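Polyketide synthase/nonribosomal peptide synthetase hybrid RzxB (Pseudomonas fluorescens, PDB 5IL6) probably catalyses the dehydration of beta-hydroxyacyl intermediates, through its double-hotdog dehydratase domain, during assembly of the polyketide rhizoxin. Local coordinates at residues A55-I60 against L78-L83; A62-A67 against L101-P106; Y111-Y116 against A130-A135; G199-P204 against C237-D242. All coordinates share one frame; numbering follows the deposited sequence.

Interaction 1: residues A55-I60 against L78-L83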
loop_
_atom_site.group_PDB
_atom_site.type_symbol
_atom_site.label_atom_id
_atom_site.label_comp_id
_atom_site.label_asym_id
_atom_site.label_seq_id
_atom_site.Cartn_x
_atom_site.Cartn_y
_atom_site.Cartn_z
ATOM N N ALA A 55 3.035 -2.051 2.193
ATOM C CA ALA A 55 3.519 -2.228 3.558
ATOM C C ALA A 55 4.194 -0.967 4.077
ATOM O O ALA A 55 4.127 -0.675 5.275
ATOM C CB ALA A 55 4.481 -3.413 3.623
ATOM N N MET A 56 4.847 -0.207 3.197
ATOM C CA MET A 56 5.489 1.021 3.646
ATOM C C MET A 56 4.457 2.082 4.006
ATOM O O MET A 56 4.679 2.871 4.928
ATOM C CB MET A 56 6.441 1.532 2.569
ATOM C CG MET A 56 7.586 0.572 2.301
ATOM S SD MET A 56 8.839 1.233 1.195
ATOM C CE MET A 56 9.622 -0.283 0.652
ATOM N N ILE A 57 3.314 2.098 3.318
ATOM C CA ILE A 57 2.225 2.992 3.705
ATOM C C ILE A 57 1.741 2.651 5.108
ATOM O O ILE A 57 1.511 3.536 5.940
ATOM C CB ILE A 57 1.081 2.917 2.678
ATOM C CG1 ILE A 57 1.510 3.569 1.361
ATOM C CG2 ILE A 57 -0.189 3.573 3.226
ATOM C CD1 ILE A 57 0.535 3.361 0.220
ATOM N N VAL A 58 1.560 1.359 5.381
ATOM C CA VAL A 58 1.111 0.935 6.704
ATOM C C VAL A 58 2.141 1.315 7.759
ATOM O O VAL A 58 1.792 1.702 8.880
ATOM C CB VAL A 58 0.829 -0.580 6.706
ATOM C CG1 VAL A 58 0.545 -1.078 8.120
ATOM C CG2 VAL A 58 -0.336 -0.900 5.779
ATOM N N MET A 59 3.424 1.203 7.422
ATOM C CA MET A 59 4.466 1.575 8.371
ATOM C C MET A 59 4.399 3.058 8.705
ATOM O O MET A 59 4.590 3.450 9.862
ATOM C CB MET A 59 5.827 1.204 7.795
ATOM C CG MET A 59 7.001 1.399 8.745
ATOM S SD MET A 59 8.583 0.923 8.014
ATOM C CE MET A 59 8.109 -0.520 7.063
ATOM N N ILE A 60 4.132 3.899 7.707
ATOM C CA ILE A 60 3.978 5.328 7.961
ATOM C C ILE A 60 2.774 5.575 8.856
ATOM O O ILE A 60 2.836 6.373 9.800
ATOM C CB ILE A 60 3.859 6.095 6.631
ATOM C CG1 ILE A 60 5.157 5.955 5.831
ATOM C CG2 ILE A 60 3.545 7.569 6.886
ATOM C CD1 ILE A 60 5.082 6.507 4.419
ATOM N N LEU A 78 -5.889 10.297 9.143
ATOM C CA LEU A 78 -4.460 10.321 8.876
ATOM C C LEU A 78 -4.252 10.475 7.376
ATOM O O LEU A 78 -4.717 9.640 6.590
ATOM C CB LEU A 78 -3.811 9.036 9.390
ATOM C CG LEU A 78 -2.396 9.071 9.979
ATOM C CD1 LEU A 78 -2.141 10.294 10.851
ATOM C CD2 LEU A 78 -2.183 7.803 10.793
ATOM N N VAL A 79 -3.566 11.542 6.974
ATOM C CA VAL A 79 -3.364 11.862 5.567
ATOM C C VAL A 79 -1.879 11.745 5.260
ATOM O O VAL A 79 -1.047 12.376 5.923
ATOM C CB VAL A 79 -3.884 13.266 5.217
ATOM C CG1 VAL A 79 -3.658 13.565 3.736
ATOM C CG2 VAL A 79 -5.362 13.397 5.573
ATOM N N ILE A 80 -1.552 10.926 4.266
ATOM C CA ILE A 80 -0.204 10.819 3.725
ATOM C C ILE A 80 -0.240 11.401 2.321
ATOM O O ILE A 80 -1.125 11.062 1.528
ATOM C CB ILE A 80 0.287 9.361 3.721
ATOM C CG1 ILE A 80 0.317 8.812 5.154
ATOM C CG2 ILE A 80 1.662 9.256 3.068
ATOM C CD1 ILE A 80 0.502 7.308 5.234
ATOM N N SER A 81 0.706 12.288 2.019
ATOM C CA SER A 81 0.677 13.058 0.786
ATOM C C SER A 81 2.030 13.010 0.092
ATOM O O SER A 81 3.079 12.936 0.739
ATOM C CB SER A 81 0.298 14.519 1.056
ATOM O OG SER A 81 -0.999 14.617 1.617
ATOM N N ASP A 82 1.986 13.060 -1.239
ATOM C CA ASP A 82 3.183 13.151 -2.072
ATOM C C ASP A 82 4.195 12.073 -1.695
ATOM O O ASP A 82 5.371 12.341 -1.442
ATOM C CB ASP A 82 3.805 14.542 -1.980
ATOM C CG ASP A 82 2.901 15.616 -2.538
ATOM O OD1 ASP A 82 1.970 15.273 -3.297
ATOM O OD2 ASP A 82 3.123 16.803 -2.224
ATOM N N LEU A 83 3.717 10.838 -1.661
ATOM C CA LEU A 83 4.567 9.695 -1.380
ATOM C C LEU A 83 5.222 9.225 -2.668
ATOM O O LEU A 83 4.604 9.239 -3.735
ATOM C CB LEU A 83 3.753 8.565 -0.749
ATOM C CG LEU A 83 4.465 7.248 -0.418
ATOM C CD1 LEU A 83 3.744 6.565 0.730
ATOM C CD2 LEU A 83 4.531 6.302 -1.615
#
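Ile60 and Ile80 illustrate how a helix lying on a sheet can concentrate its fit in one pair of branched side chains. CG2 of Ile60 presses on CD1 of Ile80 at 3.5 Å, tighter than carbons usually pack, and CB of Ile60 stands 3.8 Å from the same methyl. The other branch of Ile60 serves a second partner: chi1 (-64°) sets CG1 anti to the carbonyl carbon, beside the backbone N, and CD1 beyond it lies 3.9 Å from CD1 of Leu83. That leucine methyl is shared, since CG1 of Ile57, one helical turn earlier, lies 3.8 Å from it. The fit is looser between Ile57 and Ile80, where CG2 of the first and CD1 of the second are 4.3 Å apart. All four of these residues are buried; the solvent side belongs to Asp82, at the corner between Ile80 and Leu83, which is exposed and far from the helix. Strand 77-85 runs between strands 124-135 and 230-239, and the helix spans this junction: Ile80 and Leu83 also touch Ala130 on one neighbour, while Ile57 touches Leu234 and Cys237 on the other, as expected of the central helix of a hotdog fold.

Interaction 2: residues A62-A67 against L101-P106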
loop_
_atom_site.group_PDB
_atom_site.type_symbol
_atom_site.label_atom_id
_atom_site.label_comp_id
_atom_site.label_asym_id
_atom_site.label_seq_id
_atom_site.Cartn_x
_atom_site.Cartn_y
_atom_site.Cartn_z
ATOM N N ALA A 62 1.411 3.505 11.030
ATOM C CA ALA A 62 1.730 3.052 12.380
ATOM C C ALA A 62 2.659 4.034 13.084
ATOM O O ALA A 62 2.473 4.340 14.266
ATOM C CB ALA A 62 2.361 1.662 12.329
ATOM N N ALA A 63 3.674 4.533 12.373
ATOM C CA ALA A 63 4.629 5.450 12.987
ATOM C C ALA A 63 3.950 6.746 13.398
ATOM O O ALA A 63 4.181 7.257 14.501
ATOM C CB ALA A 63 5.780 5.732 12.021
ATOM N N LEU A 64 3.110 7.301 12.522
ATOM C CA LEU A 64 2.415 8.536 12.861
ATOM C C LEU A 64 1.484 8.330 14.047
ATOM O O LEU A 64 1.415 9.176 14.948
ATOM C CB LEU A 64 1.627 9.047 11.656
ATOM C CG LEU A 64 1.851 10.511 11.279
ATOM C CD1 LEU A 64 1.752 11.438 12.495
ATOM C CD2 LEU A 64 3.191 10.648 10.586
ATOM N N THR A 65 0.749 7.217 14.056
ATOM C CA THR A 65 -0.168 6.941 15.155
ATOM C C THR A 65 0.576 6.853 16.482
ATOM O O THR A 65 0.090 7.344 17.508
ATOM C CB THR A 65 -0.931 5.646 14.876
ATOM O OG1 THR A 65 -1.697 5.793 13.673
ATOM C CG2 THR A 65 -1.864 5.301 16.036
ATOM N N ASP A 66 1.754 6.226 16.484
ATOM C CA ASP A 66 2.548 6.149 17.705
ATOM C C ASP A 66 3.060 7.525 18.114
ATOM O O ASP A 66 2.984 7.901 19.289
ATOM C CB ASP A 66 3.716 5.181 17.506
ATOM C CG ASP A 66 4.421 4.841 18.804
ATOM O OD1 ASP A 66 3.872 4.035 19.582
ATOM O OD2 ASP A 66 5.520 5.381 19.049
ATOM N N ALA A 67 3.574 8.295 17.153
ATOM C CA ALA A 67 4.122 9.610 17.471
ATOM C C ALA A 67 3.051 10.558 17.998
ATOM O O ALA A 67 3.365 11.491 18.744
ATOM C CB ALA A 67 4.797 10.201 16.233
ATOM N N LEU A 101 12.665 4.116 9.770
ATOM C CA LEU A 101 11.711 5.166 9.422
ATOM C C LEU A 101 12.023 6.392 10.265
ATOM O O LEU A 101 12.011 6.318 11.498
ATOM C CB LEU A 101 10.266 4.715 9.651
ATOM C CG LEU A 101 9.164 5.687 9.198
ATOM C CD1 LEU A 101 7.905 4.915 8.840
ATOM C CD2 LEU A 101 8.836 6.739 10.257
ATOM N N GLU A 102 12.302 7.511 9.602
ATOM C CA GLU A 102 12.574 8.777 10.272
ATOM C C GLU A 102 11.368 9.693 10.142
ATOM O O GLU A 102 10.814 9.844 9.050
ATOM C CB GLU A 102 13.813 9.456 9.689
ATOM C CG GLU A 102 15.117 8.988 10.305
ATOM C CD GLU A 102 16.336 9.618 9.648
ATOM O OE1 GLU A 102 16.174 10.615 8.915
ATOM O OE2 GLU A 102 17.456 9.116 9.870
ATOM N N LEU A 103 10.970 10.299 11.259
ATOM C CA LEU A 103 9.799 11.165 11.319
ATOM C C LEU A 103 10.215 12.510 11.894
ATOM O O LEU A 103 10.760 12.572 13.001
ATOM C CB LEU A 103 8.701 10.529 12.175
ATOM C CG LEU A 103 7.259 11.008 11.991
ATOM C CD1 LEU A 103 6.330 10.072 12.746
ATOM C CD2 LEU A 103 7.061 12.440 12.461
ATOM N N SER A 104 9.948 13.580 11.153
ATOM C CA SER A 104 10.241 14.932 11.602
ATOM C C SER A 104 9.007 15.801 11.405
ATOM O O SER A 104 8.054 15.425 10.718
ATOM C CB SER A 104 11.440 15.527 10.853
ATOM O OG SER A 104 11.196 15.579 9.457
ATOM N N MET A 105 9.030 16.974 12.032
ATOM C CA MET A 105 7.921 17.925 11.963
ATOM C C MET A 105 8.505 19.317 11.778
ATOM O O MET A 105 8.621 20.094 12.734
ATOM C CB MET A 105 7.048 17.847 13.217
ATOM C CG MET A 105 5.702 18.523 13.051
ATOM S SD MET A 105 4.718 18.580 14.555
ATOM C CE MET A 105 5.691 19.701 15.561
ATOM N N PRO A 106 8.902 19.664 10.551
ATOM C CA PRO A 106 9.505 20.991 10.335
ATOM C C PRO A 106 8.571 22.136 10.679
ATOM O O PRO A 106 9.043 23.234 11.001
ATOM C CB PRO A 106 9.866 20.987 8.842
ATOM C CG PRO A 106 9.742 19.577 8.379
ATOM C CD PRO A 106 8.858 18.848 9.327
#
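Ala63 and Leu101 open a contact in which two alanines and a leucine on a helix receive two leucines from a strand. Both methyls of Leu101 reach CB of Ala63, CD2 at 3.7 Å and CD1 slightly farther off. Leu103, two residues on, can be followed outward. Its CB points at the helix, and CG continues anti to the backbone N (chi1 -159°), these two atoms forming a stalk for the methyl that does the touching. CD1 at the tip meets three residues: CB of Ala67 at 3.8 Å, CD2 of Leu64 at 3.9 Å, and the carbonyl O of Ala63 at 4.0 Å. The side chains of Leu64 and Leu103 cross at about a right angle, meeting through these two methyls. Helix 62-67 and strand 101-105 run with their axes 9.9 Å apart at closest and their directions 49° apart, and Tyr29 of strand 27-32 touches both Ala67 and Leu101. Chemically the contact is hydrocarbon against hydrocarbon. The one polar atom beside the leucine tip, Ala63 O, already accepts the helical bond from Ala67 N, which implies that dispersion and the exclusion of water, rather than directed bonds, hold the helix here.

Interaction 3: residues Y111-Y116 against A130-A135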
loop_
_atom_site.group_PDB
_atom_site.type_symbol
_atom_site.label_atom_id
_atom_site.label_comp_id
_atom_site.label_asym_id
_atom_site.label_seq_id
_atom_site.Cartn_x
_atom_site.Cartn_y
_atom_site.Cartn_z
ATOM N N TYR A 111 4.303 16.874 8.885
ATOM C CA TYR A 111 5.240 15.793 9.154
ATOM C C TYR A 111 5.928 15.330 7.875
ATOM O O TYR A 111 5.321 15.306 6.799
ATOM C CB TYR A 111 4.519 14.617 9.811
ATOM C CG TYR A 111 3.619 15.042 10.949
ATOM C CD1 TYR A 111 4.154 15.436 12.172
ATOM C CD2 TYR A 111 2.238 15.071 10.798
ATOM C CE1 TYR A 111 3.337 15.834 13.214
ATOM C CE2 TYR A 111 1.411 15.467 11.832
ATOM C CZ TYR A 111 1.965 15.851 13.039
ATOM O OH TYR A 111 1.145 16.249 14.072
ATOM N N ARG A 112 7.200 14.959 8.006
ATOM C CA ARG A 112 8.009 14.444 6.909
ATOM C C ARG A 112 8.541 13.072 7.296
ATOM O O ARG A 112 9.029 12.887 8.416
ATOM C CB ARG A 112 9.167 15.397 6.590
ATOM C CG ARG A 112 8.719 16.818 6.311
ATOM C CD ARG A 112 7.886 16.900 5.040
ATOM N NE ARG A 112 7.287 18.222 4.870
ATOM C CZ ARG A 112 7.810 19.218 4.160
ATOM N NH1 ARG A 112 8.961 19.065 3.516
ATOM N NH2 ARG A 112 7.167 20.375 4.087
ATOM N N ILE A 113 8.449 12.119 6.371
ATOM C CA ILE A 113 8.856 10.743 6.625
ATOM C C ILE A 113 9.855 10.294 5.567
ATOM O O ILE A 113 9.700 10.594 4.378
ATOM C CB ILE A 113 7.646 9.788 6.646
ATOM C CG1 ILE A 113 6.667 10.206 7.741
ATOM C CG2 ILE A 113 8.111 8.347 6.848
ATOM C CD1 ILE A 113 5.529 11.064 7.233
ATOM N N GLY A 114 10.864 9.563 6.007
ATOM C CA GLY A 114 11.735 8.834 5.100
ATOM C C GLY A 114 11.962 7.432 5.615
ATOM O O GLY A 114 12.153 7.221 6.811
ATOM N N ILE A 115 11.928 6.469 4.698
ATOM C CA ILE A 115 12.168 5.063 5.006
ATOM C C ILE A 115 13.405 4.630 4.236
ATOM O O ILE A 115 13.475 4.816 3.016
ATOM C CB ILE A 115 10.958 4.182 4.641
ATOM C CG1 ILE A 115 9.720 4.631 5.423
ATOM C CG2 ILE A 115 11.264 2.706 4.909
ATOM C CD1 ILE A 115 8.438 3.914 5.030
ATOM N N TYR A 116 14.374 4.045 4.939
ATOM C CA TYR A 116 15.661 3.758 4.321
ATOM C C TYR A 116 16.314 2.554 4.986
ATOM O O TYR A 116 15.902 2.097 6.055
ATOM C CB TYR A 116 16.583 4.975 4.400
ATOM C CG TYR A 116 16.822 5.433 5.814
ATOM C CD1 TYR A 116 17.836 4.874 6.576
ATOM C CD2 TYR A 116 16.027 6.411 6.392
ATOM C CE1 TYR A 116 18.061 5.280 7.873
ATOM C CE2 TYR A 116 16.242 6.826 7.693
ATOM C CZ TYR A 116 17.262 6.254 8.428
ATOM O OH TYR A 116 17.500 6.646 9.722
ATOM N N ALA A 130 7.689 10.604 2.015
ATOM C CA ALA A 130 6.350 11.173 1.968
ATOM C C ALA A 130 6.241 12.263 3.022
ATOM O O ALA A 130 7.130 12.446 3.857
ATOM C CB ALA A 130 5.280 10.099 2.187
ATOM N N ARG A 131 5.121 12.978 2.975
ATOM C CA ARG A 131 4.740 13.928 4.007
ATOM C C ARG A 131 3.351 13.554 4.502
ATOM O O ARG A 131 2.562 12.947 3.772
ATOM C CB ARG A 131 4.762 15.380 3.493
ATOM C CG ARG A 131 3.524 15.778 2.707
ATOM C CD ARG A 131 3.615 17.188 2.160
ATOM N NE ARG A 131 2.278 17.691 1.843
ATOM C CZ ARG A 131 1.829 17.959 0.618
ATOM N NH1 ARG A 131 2.604 17.793 -0.446
ATOM N NH2 ARG A 131 0.592 18.410 0.455
ATOM N N ALA A 132 3.064 13.892 5.757
ATOM C CA ALA A 132 1.811 13.493 6.373
ATOM C C ALA A 132 1.226 14.651 7.170
ATOM O O ALA A 132 1.881 15.667 7.422
ATOM C CB ALA A 132 2.003 12.265 7.270
ATOM N N SER A 133 -0.029 14.476 7.564
ATOM C CA SER A 133 -0.764 15.456 8.357
ATOM C C SER A 133 -2.006 14.759 8.903
ATOM O O SER A 133 -2.241 13.575 8.641
ATOM C CB SER A 133 -1.130 16.685 7.524
ATOM O OG SER A 133 -1.983 16.329 6.450
ATOM N N THR A 134 -2.797 15.503 9.670
ATOM C CA THR A 134 -4.110 15.054 10.112
ATOM C C THR A 134 -5.145 16.067 9.643
ATOM O O THR A 134 -4.876 17.271 9.618
ATOM C CB THR A 134 -4.177 14.910 11.636
ATOM O OG1 THR A 134 -3.899 16.173 12.250
ATOM C CG2 THR A 134 -3.149 13.893 12.125
ATOM N N ALA A 135 -6.325 15.581 9.259
ATOM C CA ALA A 135 -7.353 16.469 8.737
ATOM C C ALA A 135 -8.739 15.886 8.972
ATOM O O ALA A 135 -8.907 14.668 9.082
ATOM C CB ALA A 135 -7.161 16.715 7.238
HETATM O O HOH W 1 -1.413 17.025 13.471
#
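Tyr111 and Ala132 form one of the two hydrogen-bonded pairs between residues 111-116 and 130-135, within the antiparallel hairpin of strands 110-118 and 124-135. Tyr111 N gives to Ala132 O at 3.1 Å and Ala132 N to Tyr111 O at 2.9 Å; Ile113 and Ala130 repeat the exchange, with Arg112 and Arg131 as the non-hydrogen-bonded pair between them. On the face of Tyr111 and Ile113, CD1 of Ile113 packs on CB of Ala132 at 3.7 Å. The tyrosine places CG anti to its carbonyl carbon (chi1 -47°), and its ring comes next to Ala132 O and Ser133: CD2 lies 3.4 Å from Ala132 O, while Ser133 meets the ring edge with its N in plane. Farther out, one water joins Tyr111 OH at 2.7 Å to Thr134 OG1 at 2.9 Å. An alanine in place of Tyr111 would probably leave that water without one of its two protein partners and open a gap beside Ser133. On the other face Arg112 and Arg131 lie side by side, CD of the first 3.8 Å from CB of the second. Asp110 forms a salt bridge with the poorly ordered Arg112, and Asp82 faces Arg131, though at a doubtfully short distance. In the next shell, Ile60 and Leu64 of helix 53-67 cover Ile113, Tyr111 and Ala132. The chemistry is thus divided by face: mostly apolar groups turn to the helix, the tyrosine hydroxyl being taken up by the water, whereas two like charges share the exposed side, where nearby aspartates would probably temper their repulsion.

Interaction 4: residues G199-P204 against C237-D242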
loop_
_atom_site.group_PDB
_atom_site.type_symbol
_atom_site.label_atom_id
_atom_site.label_comp_id
_atom_site.label_asym_id
_atom_site.label_seq_id
_atom_site.Cartn_x
_atom_site.Cartn_y
_atom_site.Cartn_z
ATOM N N GLY A 199 -4.630 -5.857 15.228
ATOM C CA GLY A 199 -3.490 -4.976 15.353
ATOM C C GLY A 199 -3.257 -4.055 14.177
ATOM O O GLY A 199 -2.356 -3.209 14.246
ATOM N N PHE A 200 -4.034 -4.186 13.106
ATOM C CA PHE A 200 -3.891 -3.364 11.912
ATOM C C PHE A 200 -5.103 -2.454 11.771
ATOM O O PHE A 200 -6.245 -2.924 11.817
ATOM C CB PHE A 200 -3.765 -4.232 10.655
ATOM C CG PHE A 200 -2.441 -4.921 10.511
ATOM C CD1 PHE A 200 -1.323 -4.223 10.085
ATOM C CD2 PHE A 200 -2.319 -6.276 10.776
ATOM C CE1 PHE A 200 -0.107 -4.860 9.938
ATOM C CE2 PHE A 200 -1.103 -6.916 10.631
ATOM C CZ PHE A 200 0.002 -6.208 10.210
ATOM N N ALA A 201 -4.856 -1.153 11.607
ATOM C CA ALA A 201 -5.918 -0.269 11.143
ATOM C C ALA A 201 -6.241 -0.556 9.685
ATOM O O ALA A 201 -7.410 -0.525 9.277
ATOM C CB ALA A 201 -5.513 1.193 11.329
ATOM N N LEU A 202 -5.213 -0.840 8.889
ATOM C CA LEU A 202 -5.372 -1.280 7.510
ATOM C C LEU A 202 -4.314 -2.335 7.236
ATOM O O LEU A 202 -3.116 -2.038 7.277
ATOM C CB LEU A 202 -5.238 -0.106 6.537
ATOM C CG LEU A 202 -5.201 -0.463 5.051
ATOM C CD1 LEU A 202 -6.327 -1.421 4.674
ATOM C CD2 LEU A 202 -5.266 0.802 4.215
ATOM N N HIS A 203 -4.749 -3.562 6.963
ATOM C CA HIS A 203 -3.809 -4.660 6.783
ATOM C C HIS A 203 -3.063 -4.490 5.459
ATOM O O HIS A 203 -3.680 -4.177 4.439
ATOM C CB HIS A 203 -4.551 -5.997 6.801
ATOM C CG HIS A 203 -3.647 -7.183 6.947
ATOM N ND1 HIS A 203 -2.922 -7.700 5.896
ATOM C CD2 HIS A 203 -3.356 -7.957 8.020
ATOM C CE1 HIS A 203 -2.217 -8.736 6.314
ATOM N NE2 HIS A 203 -2.464 -8.915 7.599
ATOM N N PRO A 204 -1.741 -4.696 5.438
ATOM C CA PRO A 204 -0.983 -4.466 4.193
ATOM C C PRO A 204 -1.405 -5.363 3.041
ATOM O O PRO A 204 -1.316 -4.945 1.880
ATOM C CB PRO A 204 0.470 -4.732 4.610
ATOM C CG PRO A 204 0.362 -5.618 5.809
ATOM C CD PRO A 204 -0.868 -5.145 6.531
ATOM N N CYS A 237 -2.955 9.279 0.492
ATOM C CA CYS A 237 -3.576 8.120 1.126
ATOM C C CYS A 237 -4.256 8.623 2.388
ATOM O O CYS A 237 -3.585 9.090 3.314
ATOM C CB CYS A 237 -2.562 7.030 1.457
ATOM S SG CYS A 237 -3.328 5.577 2.216
ATOM N N VAL A 238 -5.582 8.541 2.425
ATOM C CA VAL A 238 -6.369 9.028 3.551
ATOM C C VAL A 238 -6.952 7.827 4.277
ATOM O O VAL A 238 -7.632 6.994 3.667
ATOM C CB VAL A 238 -7.477 9.991 3.100
ATOM C CG1 VAL A 238 -8.314 10.422 4.293
ATOM C CG2 VAL A 238 -6.874 11.203 2.401
ATOM N N LEU A 239 -6.675 7.733 5.574
ATOM C CA LEU A 239 -7.210 6.674 6.420
ATOM C C LEU A 239 -8.324 7.268 7.277
ATOM O O LEU A 239 -8.057 8.003 8.235
ATOM C CB LEU A 239 -6.109 6.061 7.281
ATOM C CG LEU A 239 -6.521 4.896 8.183
ATOM C CD1 LEU A 239 -6.992 3.706 7.358
ATOM C CD2 LEU A 239 -5.363 4.497 9.086
ATOM N N LEU A 240 -9.569 6.952 6.925
ATOM C CA LEU A 240 -10.745 7.489 7.602
ATOM C C LEU A 240 -11.161 6.676 8.820
ATOM O O LEU A 240 -11.617 7.248 9.815
ATOM C CB LEU A 240 -11.908 7.577 6.613
ATOM C CG LEU A 240 -11.744 8.729 5.627
ATOM C CD1 LEU A 240 -12.426 8.463 4.303
ATOM C CD2 LEU A 240 -12.339 9.959 6.289
ATOM N N ALA A 241 -11.024 5.357 8.760
ATOM C CA ALA A 241 -11.496 4.502 9.837
ATOM C C ALA A 241 -10.800 3.157 9.717
ATOM O O ALA A 241 -10.194 2.836 8.692
ATOM C CB ALA A 241 -13.018 4.339 9.790
ATOM N N ASP A 242 -10.889 2.373 10.788
ATOM C CA ASP A 242 -10.344 1.024 10.763
ATOM C C ASP A 242 -11.015 0.213 9.663
ATOM O O ASP A 242 -12.231 0.290 9.464
ATOM C CB ASP A 242 -10.536 0.348 12.119
ATOM C CG ASP A 242 -9.736 1.015 13.221
ATOM O OD1 ASP A 242 -8.760 1.726 12.901
ATOM O OD2 ASP A 242 -10.083 0.827 14.405
#
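Ala201 and Leu239 meet where the loop leading into helix 204-212 passes the end of strand 230-239, in the second hotdog half of the domain. CB of Ala201 is the shared point, with CD2 of Leu239 at 4.0 Å and OD1 of Asp242 at 3.6 Å. CG of Leu239 is anti to the backbone N (chi1 -178°), and from it the two methyls diverge: the other one, CD1, lies 4.3 Å from CB of Leu202, and the two branches thus serve successive loop residues. OD1 of Asp242 approaches CB of Ala201 as a van der Waals neighbour and lies 3.9 Å from the alanine CA. The backbones are also close there: Ala201 O stands 3.6 Å from CA of Asp242, and a backbone hydrogen bond between Ala201 and Cys243 ties loop to chain just beyond.

Past Leu202 the loop folds on itself. Pro204 CD and His203 CG lie over the same face of the Phe200 ring, both offset toward its rim, the proline carbon 3.5 Å above the plane. The ring of His14 meets Phe200 nearly perpendicularly. His203 is the N-cap of the helix, its ND1 hydrogen-bonded to Ala205 N, which holds the imidazole against the first turn. A His-Pro pair opening the second central helix is a recognisable feature of polyketide synthase dehydratases, in which that helix usually carries the catalytic aspartate; the arrangement is consistent with such a double-hotdog domain.

How the interactions relate
Taken together, the four contacts trace the assembly of a double hotdog around its helices. Interactions 1 and 2 share helix 53-67, and Met59 CG lies 3.6 Å from Leu101 CD1 where they meet. Interaction 3, whose centre is about 7 Å from the centres of both, supplies strands that neighbour theirs; Glu102 N and Gly114 O, 2.8 Å apart, join it to interaction 2. Interaction 4 belongs to the other half and meets interaction 1 at the seam, where Ile80 O and Cys237 N are 2.8 Å apart, a probable hydrogen bond. It touches neither interaction 2 nor interaction 3, both centred about 16 Å away. Val58 CG2, 3.4 Å from Leu202 O, brings the first helix against the loop opening the second.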